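Local coordinates for farnesyltransferase, putative (Trypanosoma cruzi, PDB 3WCA), which probably catalyses the condensation of two farnesyl diphosphate molecules to squalene, a magnesium-dependent step that leads into sterol synthesis, at residues L28-D33 with Y114-R119; V44-L49 with D55-F60; P86-H91 with T95-S100; D208-I213 with A236-L241. The protein carries 1 engineered substitution. All coordinates share one frame; numbering follows the deposited sequence.

Contact 1 (L28-D33 with Y114-R119); sequences LRFCYD and YTHVTR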
loop_
_atom_site.group_PDB
_atom_site.type_symbol
_atom_site.label_atom_id
_atom_site.label_comp_id
_atom_site.label_asym_id
_atom_site.label_seq_id
_atom_site.Cartn_x
_atom_site.Cartn_y
_atom_site.Cartn_z
ATOM N N LEU A 28 24.643 -0.666 -1.664
ATOM C CA LEU A 28 23.467 -0.929 -2.480
ATOM C C LEU A 28 23.091 -2.400 -2.389
ATOM O O LEU A 28 21.915 -2.739 -2.274
ATOM C CB LEU A 28 23.714 -0.552 -3.941
ATOM C CG LEU A 28 23.381 0.889 -4.324
ATOM C CD1 LEU A 28 23.552 1.075 -5.826
ATOM C CD2 LEU A 28 21.948 1.204 -3.916
ATOM N N ARG A 29 24.087 -3.278 -2.425
ATOM C CA ARG A 29 23.815 -4.708 -2.348
ATOM C C ARG A 29 23.095 -5.082 -1.058
ATOM O O ARG A 29 22.172 -5.899 -1.071
ATOM C CB ARG A 29 25.112 -5.512 -2.488
ATOM C CG ARG A 29 25.623 -5.568 -3.927
ATOM C CD ARG A 29 26.902 -6.394 -4.050
ATOM N NE ARG A 29 27.335 -6.507 -5.442
ATOM C CZ ARG A 29 26.753 -7.286 -6.352
ATOM N NH1 ARG A 29 25.708 -8.038 -6.024
ATOM N NH2 ARG A 29 27.206 -7.302 -7.597
ATOM N N PHE A 30 23.515 -4.489 0.055
ATOM C CA PHE A 30 22.876 -4.766 1.329
ATOM C C PHE A 30 21.431 -4.299 1.223
ATOM O O PHE A 30 20.500 -5.003 1.623
ATOM C CB PHE A 30 23.562 -4.002 2.458
ATOM C CG PHE A 30 22.789 -4.022 3.751
ATOM C CD1 PHE A 30 22.953 -5.061 4.660
ATOM C CD2 PHE A 30 21.863 -3.021 4.035
ATOM C CE1 PHE A 30 22.207 -5.101 5.831
ATOM C CE2 PHE A 30 21.111 -3.053 5.203
ATOM C CZ PHE A 30 21.280 -4.090 6.102
ATOM N N CYS A 31 21.254 -3.095 0.692
ATOM C CA CYS A 31 19.925 -2.522 0.524
ATOM C C CYS A 31 18.992 -3.491 -0.196
ATOM O O CYS A 31 17.900 -3.790 0.284
ATOM C CB CYS A 31 20.013 -1.211 -0.258
ATOM S SG CYS A 31 20.621 0.193 0.702
ATOM N N TYR A 32 19.430 -3.979 -1.351
ATOM C CA TYR A 32 18.626 -4.909 -2.127
ATOM C C TYR A 32 18.472 -6.232 -1.396
ATOM O O TYR A 32 17.472 -6.926 -1.567
ATOM C CB TYR A 32 19.253 -5.125 -3.505
ATOM C CG TYR A 32 18.964 -4.010 -4.488
ATOM C CD1 TYR A 32 17.676 -3.806 -4.985
ATOM C CD2 TYR A 32 19.976 -3.153 -4.916
ATOM C CE1 TYR A 32 17.401 -2.777 -5.883
ATOM C CE2 TYR A 32 19.710 -2.121 -5.818
ATOM C CZ TYR A 32 18.424 -1.937 -6.296
ATOM O OH TYR A 32 18.169 -0.918 -7.184
ATOM N N ASP A 33 19.460 -6.576 -0.576
ATOM C CA ASP A 33 19.408 -7.814 0.192
ATOM C C ASP A 33 18.434 -7.693 1.352
ATOM O O ASP A 33 17.690 -8.626 1.650
ATOM C CB ASP A 33 20.792 -8.167 0.733
ATOM C CG ASP A 33 21.567 -9.076 -0.194
ATOM O OD1 ASP A 33 21.532 -8.851 -1.427
ATOM O OD2 ASP A 33 22.223 -10.012 0.314
ATOM N N TYR A 114 21.686 0.507 9.558
ATOM C CA TYR A 114 21.067 1.553 8.751
ATOM C C TYR A 114 22.090 2.413 8.009
ATOM O O TYR A 114 21.731 3.236 7.165
ATOM C CB TYR A 114 20.199 2.439 9.645
ATOM C CG TYR A 114 19.224 3.321 8.894
ATOM C CD1 TYR A 114 18.085 2.780 8.291
ATOM C CD2 TYR A 114 19.425 4.698 8.808
ATOM C CE1 TYR A 114 17.169 3.590 7.628
ATOM C CE2 TYR A 114 18.516 5.516 8.146
ATOM C CZ TYR A 114 17.388 4.955 7.563
ATOM O OH TYR A 114 16.474 5.761 6.937
ATOM N N THR A 115 23.366 2.218 8.319
ATOM C CA THR A 115 24.418 2.988 7.670
ATOM C C THR A 115 24.450 2.758 6.161
ATOM O O THR A 115 24.651 3.694 5.384
ATOM C CB THR A 115 25.803 2.620 8.223
ATOM O OG1 THR A 115 25.775 2.670 9.652
ATOM C CG2 THR A 115 26.849 3.592 7.713
ATOM N N HIS A 116 24.256 1.512 5.745
ATOM C CA HIS A 116 24.296 1.196 4.320
ATOM C C HIS A 116 23.279 1.976 3.513
ATOM O O HIS A 116 23.538 2.344 2.374
ATOM C CB HIS A 116 24.081 -0.296 4.090
ATOM C CG HIS A 116 25.154 -1.154 4.676
ATOM N ND1 HIS A 116 24.985 -1.863 5.844
ATOM C CD2 HIS A 116 26.419 -1.403 4.263
ATOM C CE1 HIS A 116 26.100 -2.513 6.129
ATOM N NE2 HIS A 116 26.987 -2.250 5.185
ATOM N N VAL A 117 22.123 2.227 4.113
ATOM C CA VAL A 117 21.059 2.960 3.443
ATOM C C VAL A 117 21.412 4.434 3.282
ATOM O O VAL A 117 21.225 5.011 2.213
ATOM C CB VAL A 117 19.729 2.860 4.231
ATOM C CG1 VAL A 117 18.608 3.490 3.428
ATOM C CG2 VAL A 117 19.417 1.417 4.543
ATOM N N THR A 118 21.911 5.050 4.348
ATOM C CA THR A 118 22.268 6.463 4.275
ATOM C C THR A 118 23.440 6.679 3.327
ATOM O O THR A 118 23.491 7.688 2.621
ATOM C CB THR A 118 22.611 7.029 5.656
ATOM O OG1 THR A 118 23.656 6.251 6.247
ATOM C CG2 THR A 118 21.382 7.001 6.552
ATOM N N ARG A 119 24.380 5.739 3.297
ATOM C CA ARG A 119 25.519 5.877 2.387
ATOM C C ARG A 119 24.997 5.854 0.960
ATOM O O ARG A 119 25.275 6.751 0.171
ATOM C CB ARG A 119 26.516 4.731 2.552
ATOM C CG ARG A 119 27.168 4.635 3.906
ATOM C CD ARG A 119 28.384 3.739 3.812
ATOM N NE ARG A 119 28.875 3.334 5.122
ATOM C CZ ARG A 119 30.136 2.995 5.365
ATOM N NH1 ARG A 119 31.035 3.020 4.385
ATOM N NH2 ARG A 119 30.497 2.622 6.584
#

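Contact 2 (V44-L49 with D55-F60); sequences VVIMEL and DAVCIF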
loop_
_atom_site.group_PDB
_atom_site.type_symbol
_atom_site.label_atom_id
_atom_site.label_comp_id
_atom_site.label_asym_id
_atom_site.label_seq_id
_atom_site.Cartn_x
_atom_site.Cartn_y
_atom_site.Cartn_z
ATOM N N VAL A 44 10.246 -8.013 -5.779
ATOM C CA VAL A 44 10.158 -8.668 -7.068
ATOM C C VAL A 44 9.747 -7.614 -8.074
ATOM O O VAL A 44 10.367 -7.454 -9.124
ATOM C CB VAL A 44 9.098 -9.793 -7.082
ATOM C CG1 VAL A 44 8.973 -10.359 -8.488
ATOM C CG2 VAL A 44 9.485 -10.904 -6.112
ATOM N N VAL A 45 8.694 -6.887 -7.735
ATOM C CA VAL A 45 8.168 -5.863 -8.616
ATOM C C VAL A 45 9.176 -4.765 -8.908
ATOM O O VAL A 45 9.241 -4.262 -10.026
ATOM C CB VAL A 45 6.905 -5.225 -8.013
ATOM C CG1 VAL A 45 6.274 -4.286 -9.012
ATOM C CG2 VAL A 45 5.925 -6.317 -7.611
ATOM N N ILE A 46 9.959 -4.391 -7.901
ATOM C CA ILE A 46 10.935 -3.339 -8.075
ATOM C C ILE A 46 11.950 -3.679 -9.174
ATOM O O ILE A 46 12.544 -2.787 -9.769
ATOM C CB ILE A 46 11.675 -3.052 -6.745
ATOM C CG1 ILE A 46 12.336 -1.673 -6.808
ATOM C CG2 ILE A 46 12.715 -4.141 -6.466
ATOM C CD1 ILE A 46 13.171 -1.341 -5.581
ATOM N N MET A 47 12.129 -4.963 -9.460
ATOM C CA MET A 47 13.088 -5.374 -10.479
ATOM C C MET A 47 12.676 -4.976 -11.892
ATOM O O MET A 47 13.479 -5.050 -12.817
ATOM C CB MET A 47 13.326 -6.886 -10.400
ATOM C CG MET A 47 14.026 -7.325 -9.114
ATOM S SD MET A 47 15.589 -6.420 -8.825
ATOM C CE MET A 47 15.707 -6.502 -7.022
ATOM N N GLU A 48 11.423 -4.563 -12.050
ATOM C CA GLU A 48 10.888 -4.111 -13.336
ATOM C C GLU A 48 11.529 -2.772 -13.721
ATOM O O GLU A 48 11.598 -2.413 -14.900
ATOM C CB GLU A 48 9.372 -3.892 -13.243
ATOM C CG GLU A 48 8.512 -5.153 -13.080
ATOM C CD GLU A 48 8.739 -6.170 -14.190
ATOM O OE1 GLU A 48 9.039 -5.760 -15.330
ATOM O OE2 GLU A 48 8.604 -7.382 -13.923
ATOM N N LEU A 49 11.983 -2.033 -12.717
ATOM C CA LEU A 49 12.592 -0.724 -12.924
ATOM C C LEU A 49 14.038 -0.793 -13.377
ATOM O O LEU A 49 14.779 -1.716 -13.011
ATOM C CB LEU A 49 12.507 0.106 -11.636
ATOM C CG LEU A 49 11.091 0.521 -11.223
ATOM C CD1 LEU A 49 11.130 1.180 -9.861
ATOM C CD2 LEU A 49 10.510 1.479 -12.248
ATOM N N ASP A 55 17.460 1.971 -7.924
ATOM C CA ASP A 55 18.261 2.250 -6.739
ATOM C C ASP A 55 17.543 3.285 -5.890
ATOM O O ASP A 55 17.441 3.136 -4.680
ATOM C CB ASP A 55 19.650 2.793 -7.111
ATOM C CG ASP A 55 20.511 1.767 -7.830
ATOM O OD1 ASP A 55 20.437 0.571 -7.481
ATOM O OD2 ASP A 55 21.274 2.168 -8.737
ATOM N N ALA A 56 17.050 4.337 -6.537
ATOM C CA ALA A 56 16.353 5.401 -5.831
ATOM C C ALA A 56 15.093 4.866 -5.139
ATOM O O ALA A 56 14.835 5.171 -3.970
ATOM C CB ALA A 56 15.990 6.505 -6.801
ATOM N N VAL A 57 14.310 4.074 -5.865
ATOM C CA VAL A 57 13.090 3.506 -5.307
ATOM C C VAL A 57 13.409 2.496 -4.201
ATOM O O VAL A 57 12.709 2.437 -3.187
ATOM C CB VAL A 57 12.235 2.856 -6.409
ATOM C CG1 VAL A 57 11.148 1.990 -5.806
ATOM C CG2 VAL A 57 11.612 3.939 -7.259
ATOM N N CYS A 58 14.470 1.714 -4.375
ATOM C CA CYS A 58 14.834 0.746 -3.344
ATOM C C CYS A 58 15.223 1.418 -2.023
ATOM O O CYS A 58 14.858 0.949 -0.941
ATOM C CB CYS A 58 15.992 -0.127 -3.806
ATOM S SG CYS A 58 16.639 -1.137 -2.483
ATOM N N ILE A 59 15.978 2.508 -2.119
ATOM C CA ILE A 59 16.411 3.245 -0.936
ATOM C C ILE A 59 15.220 3.957 -0.300
ATOM O O ILE A 59 15.114 4.043 0.925
ATOM C CB ILE A 59 17.488 4.287 -1.299
ATOM C CG1 ILE A 59 18.685 3.582 -1.923
ATOM C CG2 ILE A 59 17.909 5.072 -0.053
ATOM C CD1 ILE A 59 19.172 2.392 -1.107
ATOM N N PHE A 60 14.349 4.484 -1.155
ATOM C CA PHE A 60 13.137 5.172 -0.741
ATOM C C PHE A 60 12.291 4.230 0.114
ATOM O O PHE A 60 11.811 4.597 1.194
ATOM C CB PHE A 60 12.355 5.586 -1.988
ATOM C CG PHE A 60 11.015 6.194 -1.703
ATOM C CD1 PHE A 60 10.850 7.096 -0.650
ATOM C CD2 PHE A 60 9.935 5.950 -2.559
ATOM C CE1 PHE A 60 9.627 7.761 -0.460
ATOM C CE2 PHE A 60 8.715 6.605 -2.380
ATOM C CZ PHE A 60 8.561 7.522 -1.324
#

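Contact 3 (P86-H91 with T95-S100); sequences PKFHEH and TTWCMS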
loop_
_atom_site.group_PDB
_atom_site.type_symbol
_atom_site.label_atom_id
_atom_site.label_comp_id
_atom_site.label_asym_id
_atom_site.label_seq_id
_atom_site.Cartn_x
_atom_site.Cartn_y
_atom_site.Cartn_z
ATOM N N PRO A 86 9.769 12.150 14.046
ATOM C CA PRO A 86 9.848 13.472 13.407
ATOM C C PRO A 86 11.205 13.889 12.861
ATOM O O PRO A 86 11.282 14.685 11.925
ATOM C CB PRO A 86 9.355 14.413 14.503
ATOM C CG PRO A 86 8.356 13.562 15.227
ATOM C CD PRO A 86 9.117 12.258 15.363
ATOM N N LYS A 87 12.277 13.372 13.437
ATOM C CA LYS A 87 13.596 13.733 12.945
ATOM C C LYS A 87 14.264 12.570 12.223
ATOM O O LYS A 87 15.478 12.552 12.032
ATOM C CB LYS A 87 14.485 14.237 14.094
ATOM C CG LYS A 87 14.578 13.320 15.308
ATOM C CD LYS A 87 15.621 13.854 16.293
ATOM C CE LYS A 87 15.885 12.882 17.436
ATOM N NZ LYS A 87 14.800 12.877 18.451
ATOM N N PHE A 88 13.460 11.603 11.800
ATOM C CA PHE A 88 14.005 10.458 11.106
ATOM C C PHE A 88 14.633 10.899 9.803
ATOM O O PHE A 88 15.708 10.437 9.448
ATOM C CB PHE A 88 12.924 9.427 10.815
ATOM C CG PHE A 88 13.453 8.033 10.694
ATOM C CD1 PHE A 88 13.723 7.282 11.836
ATOM C CD2 PHE A 88 13.691 7.471 9.444
ATOM C CE1 PHE A 88 14.222 5.984 11.733
ATOM C CE2 PHE A 88 14.188 6.176 9.330
ATOM C CZ PHE A 88 14.455 5.430 10.480
ATOM N N HIS A 89 13.963 11.800 9.098
ATOM C CA HIS A 89 14.471 12.294 7.823
ATOM C C HIS A 89 15.823 12.996 7.962
ATOM O O HIS A 89 16.616 13.010 7.021
ATOM C CB HIS A 89 13.464 13.251 7.181
ATOM C CG HIS A 89 13.416 14.605 7.820
ATOM N ND1 HIS A 89 13.085 14.794 9.145
ATOM C CD2 HIS A 89 13.652 15.838 7.312
ATOM C CE1 HIS A 89 13.119 16.085 9.425
ATOM N NE2 HIS A 89 13.459 16.740 8.330
ATOM N N GLU A 90 16.092 13.576 9.129
ATOM C CA GLU A 90 17.362 14.265 9.339
ATOM C C GLU A 90 18.540 13.300 9.317
ATOM O O GLU A 90 19.639 13.670 8.909
ATOM C CB GLU A 90 17.339 15.047 10.662
ATOM C CG GLU A 90 16.365 16.227 10.636
ATOM C CD GLU A 90 16.268 16.977 11.956
ATOM O OE1 GLU A 90 15.374 17.848 12.074
ATOM O OE2 GLU A 90 17.081 16.702 12.866
ATOM N N HIS A 91 18.309 12.060 9.735
ATOM C CA HIS A 91 19.369 11.059 9.762
ATOM C C HIS A 91 19.853 10.637 8.373
ATOM O O HIS A 91 20.913 10.025 8.237
ATOM C CB HIS A 91 18.902 9.829 10.535
ATOM C CG HIS A 91 18.364 10.145 11.894
ATOM N ND1 HIS A 91 18.976 11.039 12.745
ATOM C CD2 HIS A 91 17.279 9.677 12.555
ATOM C CE1 HIS A 91 18.292 11.109 13.872
ATOM N NE2 HIS A 91 17.258 10.293 13.783
ATOM N N THR A 95 25.622 9.519 7.985
ATOM C CA THR A 95 26.100 8.167 7.707
ATOM C C THR A 95 26.560 7.338 8.905
ATOM O O THR A 95 27.025 6.210 8.734
ATOM C CB THR A 95 27.250 8.191 6.680
ATOM O OG1 THR A 95 28.286 9.062 7.149
ATOM C CG2 THR A 95 26.754 8.685 5.330
ATOM N N THR A 96 26.437 7.877 10.111
ATOM C CA THR A 96 26.860 7.131 11.289
ATOM C C THR A 96 25.679 6.780 12.183
ATOM O O THR A 96 25.817 6.038 13.155
ATOM C CB THR A 96 27.918 7.922 12.112
ATOM O OG1 THR A 96 28.326 7.143 13.242
ATOM C CG2 THR A 96 27.353 9.238 12.606
ATOM N N TRP A 97 24.508 7.298 11.838
ATOM C CA TRP A 97 23.315 7.037 12.628
ATOM C C TRP A 97 22.754 5.623 12.444
ATOM O O TRP A 97 22.851 5.038 11.364
ATOM C CB TRP A 97 22.224 8.052 12.283
ATOM C CG TRP A 97 21.055 7.949 13.195
ATOM C CD1 TRP A 97 20.885 8.600 14.379
ATOM C CD2 TRP A 97 19.923 7.087 13.042
ATOM N NE1 TRP A 97 19.716 8.197 14.978
ATOM C CE2 TRP A 97 19.104 7.267 14.178
ATOM C CE3 TRP A 97 19.518 6.178 12.055
ATOM C CZ2 TRP A 97 17.904 6.571 14.359
ATOM C CZ3 TRP A 97 18.325 5.485 12.234
ATOM C CH2 TRP A 97 17.533 5.688 13.379
ATOM N N CYS A 98 22.171 5.087 13.516
ATOM C CA CYS A 98 21.550 3.763 13.512
ATOM C C CYS A 98 20.790 3.552 14.827
ATOM O O CYS A 98 21.022 4.263 15.806
ATOM C CB CYS A 98 22.599 2.663 13.309
ATOM S SG CYS A 98 23.695 2.370 14.703
ATOM N N MET A 99 19.876 2.583 14.839
ATOM C CA MET A 99 19.060 2.291 16.019
ATOM C C MET A 99 19.232 0.828 16.433
ATOM O O MET A 99 19.095 -0.078 15.606
ATOM C CB MET A 99 17.594 2.587 15.700
ATOM C CG MET A 99 16.695 2.707 16.906
ATOM S SD MET A 99 15.044 3.202 16.412
ATOM C CE MET A 99 15.229 4.976 16.264
ATOM N N SER A 100 19.493 0.596 17.719
ATOM C CA SER A 100 19.750 -0.756 18.210
ATOM C C SER A 100 18.658 -1.636 18.810
ATOM O O SER A 100 18.679 -2.848 18.598
ATOM C CB SER A 100 20.918 -0.718 19.199
ATOM O OG SER A 100 22.119 -0.334 18.553
#

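Contact 4 (D208-I213 with A236-L241); sequences DFYEDI and AFKDEL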
loop_
_atom_site.group_PDB
_atom_site.type_symbol
_atom_site.label_atom_id
_atom_site.label_comp_id
_atom_site.label_asym_id
_atom_site.label_seq_id
_atom_site.Cartn_x
_atom_site.Cartn_y
_atom_site.Cartn_z
ATOM N N ASP A 208 -6.099 -8.397 5.512
ATOM C CA ASP A 208 -5.429 -8.744 6.765
ATOM C C ASP A 208 -6.213 -8.520 8.057
ATOM O O ASP A 208 -5.633 -8.547 9.139
ATOM C CB ASP A 208 -4.087 -7.998 6.869
ATOM C CG ASP A 208 -3.139 -8.330 5.722
ATOM O OD1 ASP A 208 -3.261 -9.429 5.147
ATOM O OD2 ASP A 208 -2.262 -7.490 5.404
ATOM N N PHE A 209 -7.522 -8.311 7.954
ATOM C CA PHE A 209 -8.336 -8.089 9.147
ATOM C C PHE A 209 -8.094 -9.078 10.288
ATOM O O PHE A 209 -7.765 -8.674 11.400
ATOM C CB PHE A 209 -9.826 -8.121 8.802
ATOM C CG PHE A 209 -10.727 -8.015 10.011
ATOM C CD1 PHE A 209 -11.027 -6.781 10.570
ATOM C CD2 PHE A 209 -11.244 -9.161 10.611
ATOM C CE1 PHE A 209 -11.823 -6.688 11.702
ATOM C CE2 PHE A 209 -12.047 -9.070 11.752
ATOM C CZ PHE A 209 -12.333 -7.835 12.292
ATOM N N TYR A 210 -8.278 -10.370 10.022
ATOM C CA TYR A 210 -8.113 -11.383 11.062
ATOM C C TYR A 210 -6.725 -11.390 11.679
ATOM O O TYR A 210 -6.575 -11.376 12.900
ATOM C CB TYR A 210 -8.412 -12.774 10.511
ATOM C CG TYR A 210 -8.468 -13.849 11.579
ATOM C CD1 TYR A 210 -9.455 -13.831 12.564
ATOM C CD2 TYR A 210 -7.541 -14.892 11.597
ATOM C CE1 TYR A 210 -9.522 -14.824 13.540
ATOM C CE2 TYR A 210 -7.598 -15.892 12.570
ATOM C CZ TYR A 210 -8.591 -15.850 13.534
ATOM O OH TYR A 210 -8.658 -16.844 14.485
ATOM N N GLU A 211 -5.716 -11.437 10.823
ATOM C CA GLU A 211 -4.331 -11.440 11.266
ATOM C C GLU A 211 -4.044 -10.212 12.125
ATOM O O GLU A 211 -3.351 -10.299 13.132
ATOM C CB GLU A 211 -3.411 -11.443 10.044
ATOM C CG GLU A 211 -1.929 -11.363 10.354
ATOM C CD GLU A 211 -1.102 -11.262 9.090
ATOM O OE1 GLU A 211 -1.300 -12.104 8.187
ATOM O OE2 GLU A 211 -0.261 -10.344 8.999
ATOM N N ASP A 212 -4.584 -9.068 11.727
ATOM C CA ASP A 212 -4.354 -7.845 12.483
ATOM C C ASP A 212 -5.058 -7.811 13.837
ATOM O O ASP A 212 -4.462 -7.407 14.844
ATOM C CB ASP A 212 -4.776 -6.619 11.664
ATOM C CG ASP A 212 -3.871 -6.374 10.453
ATOM O OD1 ASP A 212 -2.699 -6.796 10.493
ATOM O OD2 ASP A 212 -4.325 -5.746 9.473
ATOM N N ILE A 213 -6.319 -8.243 13.864
ATOM C CA ILE A 213 -7.100 -8.221 15.098
ATOM C C ILE A 213 -6.657 -9.302 16.087
ATOM O O ILE A 213 -6.962 -9.223 17.279
ATOM C CB ILE A 213 -8.613 -8.385 14.797
ATOM C CG1 ILE A 213 -9.439 -7.862 15.971
ATOM C CG2 ILE A 213 -8.953 -9.856 14.554
ATOM C CD1 ILE A 213 -10.902 -7.651 15.624
ATOM N N ALA A 236 -16.267 -9.212 17.333
ATOM C CA ALA A 236 -17.379 -10.147 17.172
ATOM C C ALA A 236 -17.328 -10.862 15.824
ATOM O O ALA A 236 -17.858 -11.963 15.677
ATOM C CB ALA A 236 -18.711 -9.410 17.321
ATOM N N PHE A 237 -16.690 -10.230 14.846
ATOM C CA PHE A 237 -16.573 -10.801 13.504
ATOM C C PHE A 237 -15.746 -12.079 13.476
ATOM O O PHE A 237 -15.698 -12.777 12.463
ATOM C CB PHE A 237 -15.960 -9.778 12.540
ATOM C CG PHE A 237 -16.842 -8.585 12.274
ATOM C CD1 PHE A 237 -18.193 -8.600 12.628
ATOM C CD2 PHE A 237 -16.334 -7.463 11.632
ATOM C CE1 PHE A 237 -19.019 -7.513 12.345
ATOM C CE2 PHE A 237 -17.150 -6.376 11.346
ATOM C CZ PHE A 237 -18.499 -6.402 11.703
ATOM N N LYS A 238 -15.100 -12.400 14.588
ATOM C CA LYS A 238 -14.290 -13.607 14.634
ATOM C C LYS A 238 -15.142 -14.851 14.899
ATOM O O LYS A 238 -14.695 -15.982 14.676
ATOM C CB LYS A 238 -13.206 -13.456 15.708
ATOM C CG LYS A 238 -12.195 -12.348 15.403
ATOM C CD LYS A 238 -11.085 -12.269 16.446
ATOM C CE LYS A 238 -11.574 -11.672 17.758
ATOM N NZ LYS A 238 -10.472 -11.554 18.760
ATOM N N ASP A 239 -16.376 -14.618 15.349
ATOM C CA ASP A 239 -17.328 -15.680 15.711
ATOM C C ASP A 239 -18.287 -16.022 14.573
ATOM O O ASP A 239 -18.875 -15.131 13.970
ATOM C CB ASP A 239 -18.138 -15.214 16.935
ATOM C CG ASP A 239 -19.001 -16.318 17.550
ATOM O OD1 ASP A 239 -19.600 -17.124 16.807
ATOM O OD2 ASP A 239 -19.101 -16.368 18.797
ATOM N N GLU A 240 -18.450 -17.309 14.277
ATOM C CA GLU A 240 -19.387 -17.708 13.226
ATOM C C GLU A 240 -20.782 -17.148 13.541
ATOM O O GLU A 240 -21.586 -16.901 12.643
ATOM C CB GLU A 240 -19.466 -19.234 13.118
ATOM C CG GLU A 240 -20.615 -19.715 12.237
ATOM C CD GLU A 240 -20.627 -21.218 12.028
ATOM O OE1 GLU A 240 -20.309 -21.961 12.984
ATOM O OE2 GLU A 240 -20.971 -21.659 10.908
ATOM N N LEU A 241 -21.053 -16.948 14.825
ATOM C CA LEU A 241 -22.334 -16.419 15.290
ATOM C C LEU A 241 -22.751 -15.149 14.545
ATOM O O LEU A 241 -23.904 -15.004 14.154
ATOM C CB LEU A 241 -22.262 -16.137 16.803
ATOM C CG LEU A 241 -23.379 -15.316 17.463
ATOM C CD1 LEU A 241 -24.721 -16.001 17.259
ATOM C CD2 LEU A 241 -23.085 -15.154 18.949
#

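Contact 1 (L28-D33 with Y114-R119)
F30 and H116 form the dense half of this helix crossing. Their rings lie in an offset stack, centroids 4.5 Å apart and planes tilted by 27°, with ND1 of H116 placed over the rim of one phenyl face. The two side chains cross at about a right angle, and this brings the methylene of each toward the ring of the other: F30 CD2 sits 3.5 Å from H116 CB, while F30 CB makes a CH-pi contact 4.2 Å from the centroid of the imidazole. F30 reaches this place because its CG is anti to the backbone N (chi1 168°), which carries the phenyl ring out from helix 26-38. A weak hydrogen bond from H116 ND1 to the carbonyl of R113 may help to orient the imidazole.

C31 and V117 are both buried, yet packed less closely on each other. C31 SG lies 3.9 Å from V117 CA and 4.2 Å from V117 CG2, and the C31 side chain also touches I59 and L62 of helix 51-72. Toward solvent the contact thins out: R29, D33 and R119 are exposed and take no part in it, although R119 has a long, weak ion pair with D27. The axes of 28-33 and 115-119 approach to 8.6 Å and cross at -120°, a steep helix-helix packing within the all-helical fold of the squalene/phytoene synthase family.

Contact 2 (V44-L49 with D55-F60)
I46 and L49 meet V57 and C58 through apolar contacts alone, and the delta methyl of I46 does most of the work. CD1 of I46 presses against the helix backbone itself, 3.5 Å from C58 CA, a little tighter than ordinary van der Waals distance, and it is equally close to C58 CB. The extended side chain explains the reach: chi1 of -161° sets CG1 opposite the backbone N and the chain stays straight at chi2, so the terminal methyl points across to helix 51-72.

Methyl-to-methyl contacts with V57 supply the remaining packing. V57 offers one methyl to each partner, CG1 lying 3.9 Å from I46 CD1 and CG2 3.8 Å from L49 CD1. I46 and V57 run antiparallel alongside one another, whereas L49 lies crosswise to V57.

Hydrogen bonding serves to shape the backbone. A bond from L49 N to I46 O, 3.1 Å long, helps close the 3-10 turn that sets both hydrophobic residues toward the helix. Nearby, the carbonyl of L49 accepts from R54 NH1, tying the turn to helix 51-72. V57 also packs on L172 and L175 of helix 154-179, and its side chain is about 8 Å from the bound thiodiphosphate ligand. Such a tight, apolar turn between two consecutive helices, 40-45 and 51-72, buried in the helical core, belongs to the all-alpha isoprenoid synthase fold.

Contact 3 (P86-H91 with T95-S100)
H91 lies flat on the indole of W97, its ring practically parallel to the five-membered ring, with planes at 6° and centroids 3.5 Å apart. This face-to-face stack has little offset: H91 CE1 is 3.4 Å from W97 NE1, and H91 CD2 is just as near to W97 CE2. On the opposite face of the imidazole the carbonyl oxygen of K87 sits 3.3 Å above the centre, so the ring is held between indole and peptide oxygen. H91 CB adds a CH-pi contact over the five-membered ring.

F88 meets the far end of the indole quite differently. Its plane stands at 78° to the six-membered ring in an oblique approach, F88 CE1 coming 3.7 Å from W97 CH2. A chi1 of -172° swings the W97 indole away from its backbone N and presents it to both partners, and Y114 meets the same ring. Chemically, the cluster joins two irregular loop segments by dispersion and ring stacking, while the carbonyl oxygen over H91 would probably favour some positive polarisation of the imidazole.

Contact 4 (D208-I213 with A236-L241)
K238 contributes its aliphatic chain to the first shell, laying it across I213 and Y210. CD of K238 lies 3.7 Å from I213 CG2, and its CG comes 4.1 Å from Y210 CE1, at the edge of the phenol ring and near its plane. The lysine runs roughly perpendicular to the Y210 side chain; a bend at chi3 (-73°) turns the end of the chain after it has made these contacts. F209 and F237 make a second, buried pair. F209 CE2 touches F237 CB at 4.1 Å, and F209 CZ approaches the edge of the F237 ring.

Backbone turns position these groups one shell further out. The bond from I213 N to F209 O, 2.9 Å long, sets F209 and I213 one helical turn apart, both directed at the partner segment. On the other side, D239 N bonds to A236 O at 3.1 Å, closing the 3-10 turn that carries F237 and K238.

Beyond them, F209 meets the rings of W222 and F301, and F237 packs on A246 and C249. The contact therefore joins the short helix 209-213, which follows helix 191-207, to the loop leading into helix 243-258.

Along the chain, contact 1 spans contacts 2 and 3: helix 26-38 comes first, the pair of segments in contact 2 follows, then the loop of contact 3, and finally helix 115-122. Contacts 1 and 2 have centres 13 Å apart and are joined directly where Y32 OH meets D55 OD1 at 2.7 Å, probably a hydrogen bond. Contacts 1 and 3, with centres 14 Å apart, touch through Y114 and F88. Contact 1 thus connects the other two, which do not touch each other, into one region built from the N-terminal third of the chain. Contact 4, its centre 34 to 38 Å from the rest, packs a distant part of the same helical fold, across the chain's centre from contact 2.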